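Local coordinates for protein Vlm2 (Streptomyces tsusimaensis, PDB 6ECB) that probably releases the finished depsipeptide valinomycin from its nonribosomal peptide synthetase, this chain being the thioesterase domain of that multidomain enzyme, at residues T50-R59 / R199-Y208; R130-D138 / D234-H245. All blocks are in the same frame, centred on the assembly; numbering follows the deposited sequence.

Contact 1 (T50-R59 / R199-Y208); sequences TVLGYIELAR and RVSAFLSEDY
Leu52 and Phe203 meet at the centre of this contact, where the loop leading into helix 55-60 lies against the turns that precede helix 206-220. From CB outward, Leu52 first touches the rim of the Phe203 ring, CB lying 3.6 Å from CZ. Its CG stands between the backbone N and the carbonyl carbon (chi1 81°), which carries CD2 outward along the same ring edge to end 3.8 Å from CD2 of Leu204, with the Tyr208 ring a little farther off. Ile55 continues the apolar seam: its CD1 reaches CG1 of Val200 at 4.0 Å and also comes to the Phe203 edge. Over the centre of one Phe203 face sits the carbonyl oxygen of Val200, which accepts from the backbone N of both Phe203 and Leu204.

At one end Thr50 OG1, at the edge of the Tyr208 ring and in its plane, donates to Tyr208 OH across 2.7 Å. The same OG1 accepts from Leu52 N in an ST turn, and Tyr208 OH is also hydrogen-bonded to Glu71, so each of the two buried hydroxyls has a second partner besides the other. At the other end Glu56 OE2 receives Arg199 NH1 at 2.8 Å, a bent bond (131°) arriving from above the carboxylate plane. Arg59 NH1 takes the syn lone pair of Glu56 OE1 in a much straighter bond, while CD of Arg199 lies over the centre of the Arg59 guanidinium face. The Arg199 side chain is poorly ordered, so its end is less certain than the rest; Asp197 offers it a second carboxylate. The chemistry thus grades from a buried hydroxyl bond through an apolar middle to an outer charge cluster, in which the Glu56 carboxylate probably offsets the closeness of two arginines.

Contact 2 (R130-D138 / D234-H245); sequences RPKGLIILD and DIPIHVFRTKNH
The Arg130 guanidinium carries Ile235 CG2 over the centre of one face, at 3.8 Å, and has the Asp234 carboxylate at its edge, where NH1 makes a salt bridge to OD2. The Phe240 ring has the carbonyl oxygen of Ile136 near its plane at the edge, and Ile135 CG2 reaches its CE1 obliquely at 3.9 Å. At the edge of the His245 ring lies Asp138, whose CG stands anti to the backbone N (chi1 -161°), carrying the carboxylate out to Thr242 and His245: NE2 donates to OD1 over 2.8 Å, nearly straight (171°) and in the ring plane. Thr242 N reaches that OD1 from the opposite face of the carboxylate, while Thr242 OG1 donates to OD2, 2.8 Å away. Between the ends, strands 134-137 and 237-241 run parallel, their axes 4.8 Å apart. Asp138 OD2 is also bonded to His273 ND1. An asparagine here, with an NH2 replacing one carboxylate oxygen, would probably leave Thr242, His245 or His273 without its acceptor. The arrangement is consistent with the acid of a Ser-His-Asp triad completed by Ser111, just after strand 134-137 of the mostly parallel sheet of an alpha/beta-hydrolase fold.

Overall arrangement
Contact 1 and contact 2 lie on opposite sides of the chain's centre, their own centres about 23 Å apart, and their segments alternate along the sequence. They still touch: CD2 of Leu57, on helix 55-60, packs against CD1 of Leu137 at 4.0 Å. Leu57 and Leu137 also both rest on helix 281-293, which therefore bridges the two regions. Contact 2 joins neighbouring strands in the core sheet and bears the probable triad acid; contact 1 instead ties the loop after strand 40-44 to the helical region inserted between strands 134-137 and 237-241. Tyr54 bonds to His110, beside the probable nucleophile Ser111, linking segment 50-59 to the likely active site.

Contact 1 (T50-R59 / R199-Y208)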
loop_
_atom_site.group_PDB
_atom_site.type_symbol
_atom_site.label_atom_id
_atom_site.label_comp_id
_atom_site.label_asym_id
_atom_site.label_seq_id
_atom_site.Cartn_x
_atom_site.Cartn_y
_atom_site.Cartn_z
ATOM N N THR A 50 3.312 6.609 -1.827
ATOM C CA THR A 50 2.511 6.767 -3.030
ATOM C C THR A 50 1.376 5.754 -3.062
ATOM O O THR A 50 1.492 4.659 -2.505
ATOM C CB THR A 50 3.376 6.607 -4.282
ATOM O OG1 THR A 50 2.605 6.877 -5.450
ATOM C CG2 THR A 50 3.943 5.206 -4.402
ATOM N N VAL A 51 0.300 6.147 -3.762
ATOM C CA VAL A 51 -0.846 5.284 -4.073
ATOM C C VAL A 51 -0.665 4.537 -5.390
ATOM O O VAL A 51 -1.485 3.667 -5.731
ATOM C CB VAL A 51 -2.147 6.121 -4.171
ATOM C CG1 VAL A 51 -2.333 7.015 -2.975
ATOM C CG2 VAL A 51 -2.153 6.966 -5.435
ATOM N N LEU A 52 0.382 4.833 -6.143
ATOM C CA LEU A 52 0.404 4.372 -7.524
ATOM C C LEU A 52 0.458 2.854 -7.646
ATOM O O LEU A 52 -0.070 2.317 -8.630
ATOM C CB LEU A 52 1.552 5.042 -8.247
ATOM C CG LEU A 52 2.962 4.536 -8.125
ATOM C CD1 LEU A 52 3.216 3.396 -9.108
ATOM C CD2 LEU A 52 3.852 5.745 -8.450
ATOM N N GLY A 53 0.998 2.148 -6.651
ATOM C CA GLY A 53 1.044 0.695 -6.658
ATOM C C GLY A 53 -0.309 0.016 -6.558
ATOM O O GLY A 53 -0.388 -1.191 -6.807
ATOM N N TYR A 54 -1.359 0.761 -6.205
ATOM C CA TYR A 54 -2.715 0.221 -6.115
ATOM C C TYR A 54 -3.569 0.504 -7.344
ATOM O O TYR A 54 -4.727 0.063 -7.392
ATOM C CB TYR A 54 -3.428 0.795 -4.902
ATOM C CG TYR A 54 -2.751 0.518 -3.586
ATOM C CD1 TYR A 54 -2.688 -0.767 -3.060
ATOM C CD2 TYR A 54 -2.213 1.553 -2.848
ATOM C CE1 TYR A 54 -2.102 -1.015 -1.830
ATOM C CE2 TYR A 54 -1.608 1.309 -1.610
ATOM C CZ TYR A 54 -1.551 0.024 -1.125
ATOM O OH TYR A 54 -0.979 -0.251 0.112
ATOM N N ILE A 55 -3.047 1.240 -8.331
ATOM C CA ILE A 55 -3.890 1.674 -9.438
ATOM C C ILE A 55 -4.390 0.481 -10.229
ATOM O O ILE A 55 -5.566 0.419 -10.603
ATOM C CB ILE A 55 -3.142 2.679 -10.332
ATOM C CG1 ILE A 55 -3.030 4.015 -9.589
ATOM C CG2 ILE A 55 -3.857 2.858 -11.666
ATOM C CD1 ILE A 55 -2.002 4.948 -10.220
ATOM N N GLU A 56 -3.511 -0.478 -10.517
ATOM C CA GLU A 56 -3.943 -1.618 -11.319
ATOM C C GLU A 56 -4.988 -2.442 -10.577
ATOM O O GLU A 56 -5.991 -2.860 -11.177
ATOM C CB GLU A 56 -2.753 -2.492 -11.703
ATOM C CG GLU A 56 -1.908 -1.953 -12.826
ATOM C CD GLU A 56 -2.725 -1.581 -14.093
ATOM O OE1 GLU A 56 -3.510 -2.417 -14.602
ATOM O OE2 GLU A 56 -2.581 -0.423 -14.556
ATOM N N LEU A 57 -4.796 -2.653 -9.274
ATOM C CA LEU A 57 -5.783 -3.370 -8.484
ATOM C C LEU A 57 -7.114 -2.646 -8.533
ATOM O O LEU A 57 -8.162 -3.247 -8.803
ATOM C CB LEU A 57 -5.296 -3.516 -7.036
ATOM C CG LEU A 57 -6.283 -4.175 -6.083
ATOM C CD1 LEU A 57 -6.650 -5.591 -6.496
ATOM C CD2 LEU A 57 -5.732 -4.160 -4.652
ATOM N N ALA A 58 -7.081 -1.340 -8.315
ATOM C CA ALA A 58 -8.312 -0.559 -8.312
ATOM C C ALA A 58 -9.033 -0.655 -9.644
ATOM O O ALA A 58 -10.268 -0.707 -9.678
ATOM C CB ALA A 58 -8.009 0.898 -7.982
ATOM N N ARG A 59 -8.282 -0.711 -10.763
ATOM C CA ARG A 59 -8.919 -0.790 -12.064
ATOM C C ARG A 59 -9.566 -2.144 -12.310
ATOM O O ARG A 59 -10.452 -2.236 -13.163
ATOM C CB ARG A 59 -7.910 -0.510 -13.188
ATOM C CG ARG A 59 -7.494 0.948 -13.290
ATOM C CD ARG A 59 -7.150 1.268 -14.747
ATOM N NE ARG A 59 -6.129 0.347 -15.222
ATOM C CZ ARG A 59 -5.850 0.103 -16.495
ATOM N NH1 ARG A 59 -4.889 -0.758 -16.789
ATOM N NH2 ARG A 59 -6.510 0.713 -17.474
ATOM N N ARG A 199 -2.386 6.479 -16.798
ATOM C CA ARG A 199 -2.687 6.072 -15.429
ATOM C C ARG A 199 -1.814 6.810 -14.418
ATOM O O ARG A 199 -2.244 7.039 -13.283
ATOM C CB ARG A 199 -2.492 4.559 -15.288
ATOM C CG ARG A 199 -3.467 3.687 -16.111
ATOM C CD ARG A 199 -2.968 2.246 -16.250
ATOM N NE ARG A 199 -1.906 2.101 -17.252
ATOM C CZ ARG A 199 -1.425 0.937 -17.696
ATOM N NH1 ARG A 199 -1.905 -0.216 -17.246
ATOM N NH2 ARG A 199 -0.455 0.924 -18.608
ATOM N N VAL A 200 -0.591 7.187 -14.800
ATOM C CA VAL A 200 0.344 7.773 -13.845
ATOM C C VAL A 200 0.979 9.077 -14.318
ATOM O O VAL A 200 1.583 9.778 -13.508
ATOM C CB VAL A 200 1.452 6.760 -13.496
ATOM C CG1 VAL A 200 0.841 5.475 -12.977
ATOM C CG2 VAL A 200 2.326 6.486 -14.726
ATOM N N SER A 201 0.886 9.424 -15.602
ATOM C CA SER A 201 1.612 10.596 -16.099
ATOM C C SER A 201 1.154 11.889 -15.434
ATOM O O SER A 201 1.901 12.871 -15.431
ATOM C CB SER A 201 1.450 10.710 -17.613
ATOM O OG SER A 201 0.111 10.994 -17.955
ATOM N N ALA A 202 -0.049 11.900 -14.862
ATOM C CA ALA A 202 -0.578 13.111 -14.248
ATOM C C ALA A 202 0.297 13.570 -13.091
ATOM O O ALA A 202 0.479 14.775 -12.881
ATOM C CB ALA A 202 -2.006 12.864 -13.760
ATOM N N PHE A 203 0.846 12.621 -12.328
ATOM C CA PHE A 203 1.616 12.963 -11.143
ATOM C C PHE A 203 3.056 12.462 -11.127
ATOM O O PHE A 203 3.860 13.018 -10.376
ATOM C CB PHE A 203 0.912 12.428 -9.893
ATOM C CG PHE A 203 0.776 10.941 -9.872
ATOM C CD1 PHE A 203 1.773 10.155 -9.343
ATOM C CD2 PHE A 203 -0.357 10.322 -10.394
ATOM C CE1 PHE A 203 1.655 8.776 -9.311
ATOM C CE2 PHE A 203 -0.486 8.932 -10.358
ATOM C CZ PHE A 203 0.522 8.163 -9.824
ATOM N N LEU A 204 3.418 11.456 -11.921
ATOM C CA LEU A 204 4.743 10.843 -11.795
ATOM C C LEU A 204 5.774 11.603 -12.638
ATOM O O LEU A 204 6.286 11.142 -13.658
ATOM C CB LEU A 204 4.665 9.369 -12.155
ATOM C CG LEU A 204 5.905 8.501 -11.956
ATOM C CD1 LEU A 204 6.864 9.054 -10.934
ATOM C CD2 LEU A 204 5.454 7.108 -11.567
ATOM N N SER A 205 6.119 12.785 -12.138
ATOM C CA SER A 205 7.128 13.654 -12.718
ATOM C C SER A 205 8.518 13.319 -12.173
ATOM O O SER A 205 8.673 12.514 -11.254
ATOM C CB SER A 205 6.808 15.098 -12.379
ATOM O OG SER A 205 6.731 15.192 -10.965
ATOM N N GLU A 206 9.534 13.975 -12.738
ATOM C CA GLU A 206 10.892 13.838 -12.207
ATOM C C GLU A 206 10.933 14.201 -10.725
ATOM O O GLU A 206 11.541 13.493 -9.910
ATOM C CB GLU A 206 11.853 14.721 -13.001
ATOM C CG GLU A 206 13.288 14.637 -12.513
ATOM C CD GLU A 206 14.198 15.621 -13.221
ATOM O OE1 GLU A 206 13.842 16.063 -14.331
ATOM O OE2 GLU A 206 15.257 15.961 -12.648
ATOM N N ASP A 207 10.261 15.290 -10.357
ATOM C CA ASP A 207 10.229 15.729 -8.967
ATOM C C ASP A 207 9.502 14.730 -8.069
ATOM O O ASP A 207 9.946 14.444 -6.951
ATOM C CB ASP A 207 9.556 17.091 -8.906
ATOM C CG ASP A 207 9.613 17.695 -7.542
ATOM O OD1 ASP A 207 10.737 18.011 -7.098
ATOM O OD2 ASP A 207 8.534 17.843 -6.922
ATOM N N TYR A 208 8.355 14.214 -8.517
ATOM C CA TYR A 208 7.626 13.236 -7.726
ATOM C C TYR A 208 8.465 11.992 -7.491
ATOM O O TYR A 208 8.480 11.433 -6.389
ATOM C CB TYR A 208 6.325 12.864 -8.446
ATOM C CG TYR A 208 5.401 11.989 -7.663
ATOM C CD1 TYR A 208 4.366 12.526 -6.905
ATOM C CD2 TYR A 208 5.541 10.607 -7.679
ATOM C CE1 TYR A 208 3.511 11.722 -6.199
ATOM C CE2 TYR A 208 4.702 9.807 -6.979
ATOM C CZ TYR A 208 3.688 10.369 -6.231
ATOM O OH TYR A 208 2.869 9.559 -5.542
#

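Contact 2 (R130-D138 / D234-H245)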
loop_
_atom_site.group_PDB
_atom_site.type_symbol
_atom_site.label_atom_id
_atom_site.label_comp_id
_atom_site.label_asym_id
_atom_site.label_seq_id
_atom_site.Cartn_x
_atom_site.Cartn_y
_atom_site.Cartn_z
ATOM N N ARG A 130 -16.046 3.661 12.517
ATOM C CA ARG A 130 -15.861 2.217 12.409
ATOM C C ARG A 130 -15.824 1.755 10.960
ATOM O O ARG A 130 -16.884 1.629 10.313
ATOM C CB ARG A 130 -16.973 1.493 13.164
ATOM C CG ARG A 130 -16.773 -0.022 13.230
ATOM C CD ARG A 130 -17.956 -0.706 13.898
ATOM N NE ARG A 130 -17.747 -2.154 13.984
ATOM C CZ ARG A 130 -17.073 -2.771 14.956
ATOM N NH1 ARG A 130 -16.553 -2.101 15.987
ATOM N NH2 ARG A 130 -16.939 -4.091 14.909
ATOM N N PRO A 131 -14.645 1.472 10.414
ATOM C CA PRO A 131 -14.579 0.897 9.064
ATOM C C PRO A 131 -15.248 -0.472 9.038
ATOM O O PRO A 131 -15.418 -1.141 10.065
ATOM C CB PRO A 131 -13.072 0.784 8.796
ATOM C CG PRO A 131 -12.421 1.737 9.783
ATOM C CD PRO A 131 -13.313 1.627 11.012
ATOM N N LYS A 132 -15.596 -0.891 7.823
ATOM C CA LYS A 132 -16.195 -2.199 7.605
ATOM C C LYS A 132 -15.244 -3.339 7.941
ATOM O O LYS A 132 -15.690 -4.398 8.389
ATOM C CB LYS A 132 -16.637 -2.296 6.149
ATOM C CG LYS A 132 -17.427 -3.540 5.811
ATOM C CD LYS A 132 -17.997 -3.401 4.412
ATOM C CE LYS A 132 -18.608 -4.685 3.944
ATOM N NZ LYS A 132 -19.778 -4.978 4.742
ATOM N N GLY A 133 -13.949 -3.145 7.739
ATOM C CA GLY A 133 -12.975 -4.207 7.933
ATOM C C GLY A 133 -11.607 -3.710 7.537
ATOM O O GLY A 133 -11.446 -2.597 7.013
ATOM N N LEU A 134 -10.620 -4.547 7.812
ATOM C CA LEU A 134 -9.237 -4.304 7.428
ATOM C C LEU A 134 -8.819 -5.348 6.407
ATOM O O LEU A 134 -8.973 -6.547 6.645
ATOM C CB LEU A 134 -8.319 -4.363 8.642
ATOM C CG LEU A 134 -6.815 -4.323 8.387
ATOM C CD1 LEU A 134 -6.413 -2.931 7.920
ATOM C CD2 LEU A 134 -6.074 -4.652 9.672
ATOM N N ILE A 135 -8.296 -4.883 5.267
ATOM C CA ILE A 135 -7.800 -5.741 4.203
ATOM C C ILE A 135 -6.276 -5.660 4.216
ATOM O O ILE A 135 -5.694 -4.605 3.918
ATOM C CB ILE A 135 -8.370 -5.319 2.844
ATOM C CG1 ILE A 135 -9.884 -5.524 2.851
ATOM C CG2 ILE A 135 -7.653 -6.039 1.679
ATOM C CD1 ILE A 135 -10.597 -4.970 1.621
ATOM N N ILE A 136 -5.627 -6.778 4.533
ATOM C CA ILE A 136 -4.170 -6.884 4.524
ATOM C C ILE A 136 -3.754 -7.612 3.251
ATOM O O ILE A 136 -4.183 -8.747 2.983
ATOM C CB ILE A 136 -3.643 -7.617 5.768
ATOM C CG1 ILE A 136 -3.928 -6.810 7.043
ATOM C CG2 ILE A 136 -2.141 -7.936 5.592
ATOM C CD1 ILE A 136 -3.251 -5.458 7.106
ATOM N N LEU A 137 -2.879 -6.975 2.472
ATOM C CA LEU A 137 -2.377 -7.563 1.236
ATOM C C LEU A 137 -0.953 -8.069 1.478
ATOM O O LEU A 137 0.020 -7.308 1.442
ATOM C CB LEU A 137 -2.429 -6.549 0.103
ATOM C CG LEU A 137 -3.832 -6.055 -0.249
ATOM C CD1 LEU A 137 -3.710 -5.012 -1.362
ATOM C CD2 LEU A 137 -4.762 -7.179 -0.669
ATOM N N ASP A 138 -0.870 -9.356 1.792
ATOM C CA ASP A 138 0.350 -10.154 1.728
ATOM C C ASP A 138 1.505 -9.645 2.594
ATOM O O ASP A 138 2.669 -9.705 2.182
ATOM C CB ASP A 138 0.807 -10.285 0.261
ATOM C CG ASP A 138 1.746 -11.438 0.066
ATOM O OD1 ASP A 138 1.491 -12.506 0.669
ATOM O OD2 ASP A 138 2.711 -11.293 -0.708
ATOM N N ASP A 234 -10.990 -4.292 16.573
ATOM C CA ASP A 234 -12.351 -4.744 16.767
ATOM C C ASP A 234 -13.199 -4.640 15.499
ATOM O O ASP A 234 -14.379 -4.300 15.583
ATOM C CB ASP A 234 -12.987 -3.925 17.898
ATOM C CG ASP A 234 -14.352 -4.426 18.285
ATOM O OD1 ASP A 234 -14.506 -5.649 18.367
ATOM O OD2 ASP A 234 -15.273 -3.603 18.483
ATOM N N ILE A 235 -12.603 -4.826 14.324
ATOM C CA ILE A 235 -13.351 -5.040 13.089
ATOM C C ILE A 235 -12.753 -6.257 12.390
ATOM O O ILE A 235 -11.634 -6.664 12.707
ATOM C CB ILE A 235 -13.290 -3.808 12.157
ATOM C CG1 ILE A 235 -11.846 -3.509 11.730
ATOM C CG2 ILE A 235 -13.916 -2.595 12.854
ATOM C CD1 ILE A 235 -11.756 -2.271 10.801
ATOM N N PRO A 236 -13.469 -6.861 11.446
ATOM C CA PRO A 236 -12.948 -8.086 10.821
ATOM C C PRO A 236 -11.726 -7.787 9.979
ATOM O O PRO A 236 -11.638 -6.746 9.327
ATOM C CB PRO A 236 -14.104 -8.573 9.942
ATOM C CG PRO A 236 -15.285 -7.787 10.350
ATOM C CD PRO A 236 -14.846 -6.570 11.026
ATOM N N ILE A 237 -10.798 -8.738 9.970
ATOM C CA ILE A 237 -9.581 -8.652 9.177
ATOM C C ILE A 237 -9.638 -9.718 8.092
ATOM O O ILE A 237 -9.992 -10.874 8.365
ATOM C CB ILE A 237 -8.342 -8.839 10.056
ATOM C CG1 ILE A 237 -8.346 -7.826 11.177
ATOM C CG2 ILE A 237 -7.094 -8.735 9.218
ATOM C CD1 ILE A 237 -7.193 -7.976 12.109
ATOM N N HIS A 238 -9.303 -9.329 6.854
ATOM C CA HIS A 238 -9.138 -10.259 5.744
ATOM C C HIS A 238 -7.695 -10.168 5.299
ATOM O O HIS A 238 -7.243 -9.082 4.939
ATOM C CB HIS A 238 -10.012 -9.921 4.546
ATOM C CG HIS A 238 -11.391 -10.484 4.629
ATOM N ND1 HIS A 238 -12.364 -9.881 5.382
ATOM C CD2 HIS A 238 -11.955 -11.598 4.091
ATOM C CE1 HIS A 238 -13.482 -10.578 5.294
ATOM N NE2 HIS A 238 -13.261 -11.633 4.519
ATOM N N VAL A 239 -6.986 -11.291 5.322
ATOM C CA VAL A 239 -5.578 -11.365 4.954
ATOM C C VAL A 239 -5.494 -12.123 3.634
ATOM O O VAL A 239 -5.899 -13.287 3.558
ATOM C CB VAL A 239 -4.763 -12.097 6.036
ATOM C CG1 VAL A 239 -3.279 -12.173 5.670
ATOM C CG2 VAL A 239 -4.949 -11.446 7.410
ATOM N N PHE A 240 -4.976 -11.484 2.603
ATOM C CA PHE A 240 -4.792 -12.098 1.294
ATOM C C PHE A 240 -3.298 -12.346 1.154
ATOM O O PHE A 240 -2.516 -11.392 1.153
ATOM C CB PHE A 240 -5.319 -11.183 0.176
ATOM C CG PHE A 240 -6.805 -10.963 0.246
ATOM C CD1 PHE A 240 -7.337 -9.970 1.074
ATOM C CD2 PHE A 240 -7.672 -11.770 -0.463
ATOM C CE1 PHE A 240 -8.698 -9.803 1.176
ATOM C CE2 PHE A 240 -9.048 -11.604 -0.366
ATOM C CZ PHE A 240 -9.557 -10.604 0.461
ATOM N N ARG A 241 -2.906 -13.619 1.050
ATOM C CA ARG A 241 -1.491 -13.962 1.101
ATOM C C ARG A 241 -1.083 -14.788 -0.105
ATOM O O ARG A 241 -1.769 -15.748 -0.481
ATOM C CB ARG A 241 -1.144 -14.743 2.387
ATOM C CG ARG A 241 -2.016 -15.938 2.597
ATOM C CD ARG A 241 -1.461 -16.885 3.674
ATOM N NE ARG A 241 -2.461 -17.878 4.048
ATOM C CZ ARG A 241 -2.543 -18.456 5.241
ATOM N NH1 ARG A 241 -1.663 -18.177 6.201
ATOM N NH2 ARG A 241 -3.512 -19.317 5.475
ATOM N N THR A 242 0.071 -14.433 -0.657
ATOM C CA THR A 242 0.677 -15.233 -1.711
ATOM C C THR A 242 1.324 -16.471 -1.087
ATOM O O THR A 242 1.488 -16.570 0.139
ATOM C CB THR A 242 1.695 -14.418 -2.514
ATOM O OG1 THR A 242 2.757 -13.929 -1.677
ATOM C CG2 THR A 242 1.016 -13.237 -3.203
ATOM N N LYS A 243 1.675 -17.422 -1.943
ATOM C CA LYS A 243 2.082 -18.753 -1.498
ATOM C C LYS A 243 3.485 -19.128 -1.953
ATOM O O LYS A 243 3.817 -20.309 -2.001
ATOM C CB LYS A 243 1.069 -19.795 -1.956
ATOM C CG LYS A 243 -0.340 -19.569 -1.410
ATOM C CD LYS A 243 -0.379 -19.292 0.121
ATOM C CE LYS A 243 0.206 -20.446 0.943
ATOM N NZ LYS A 243 -0.555 -21.717 0.759
ATOM N N ASN A 244 4.335 -18.155 -2.218
ATOM C CA ASN A 244 5.709 -18.427 -2.610
ATOM C C ASN A 244 6.700 -17.795 -1.648
ATOM O O ASN A 244 7.833 -17.491 -2.023
ATOM C CB ASN A 244 5.956 -17.939 -4.033
ATOM C CG ASN A 244 5.090 -18.649 -5.019
ATOM O OD1 ASN A 244 5.134 -19.868 -5.122
ATOM N ND2 ASN A 244 4.248 -17.896 -5.720
ATOM N N HIS A 245 6.281 -17.569 -0.400
ATOM C CA HIS A 245 7.189 -17.034 0.594
ATOM C C HIS A 245 8.120 -18.121 1.109
ATOM O O HIS A 245 7.781 -19.304 1.116
ATOM C CB HIS A 245 6.413 -16.450 1.784
ATOM C CG HIS A 245 5.564 -15.276 1.443
ATOM N ND1 HIS A 245 6.086 -14.020 1.224
ATOM C CD2 HIS A 245 4.224 -15.160 1.299
ATOM C CE1 HIS A 245 5.097 -13.174 0.980
ATOM N NE2 HIS A 245 3.961 -13.845 1.006
#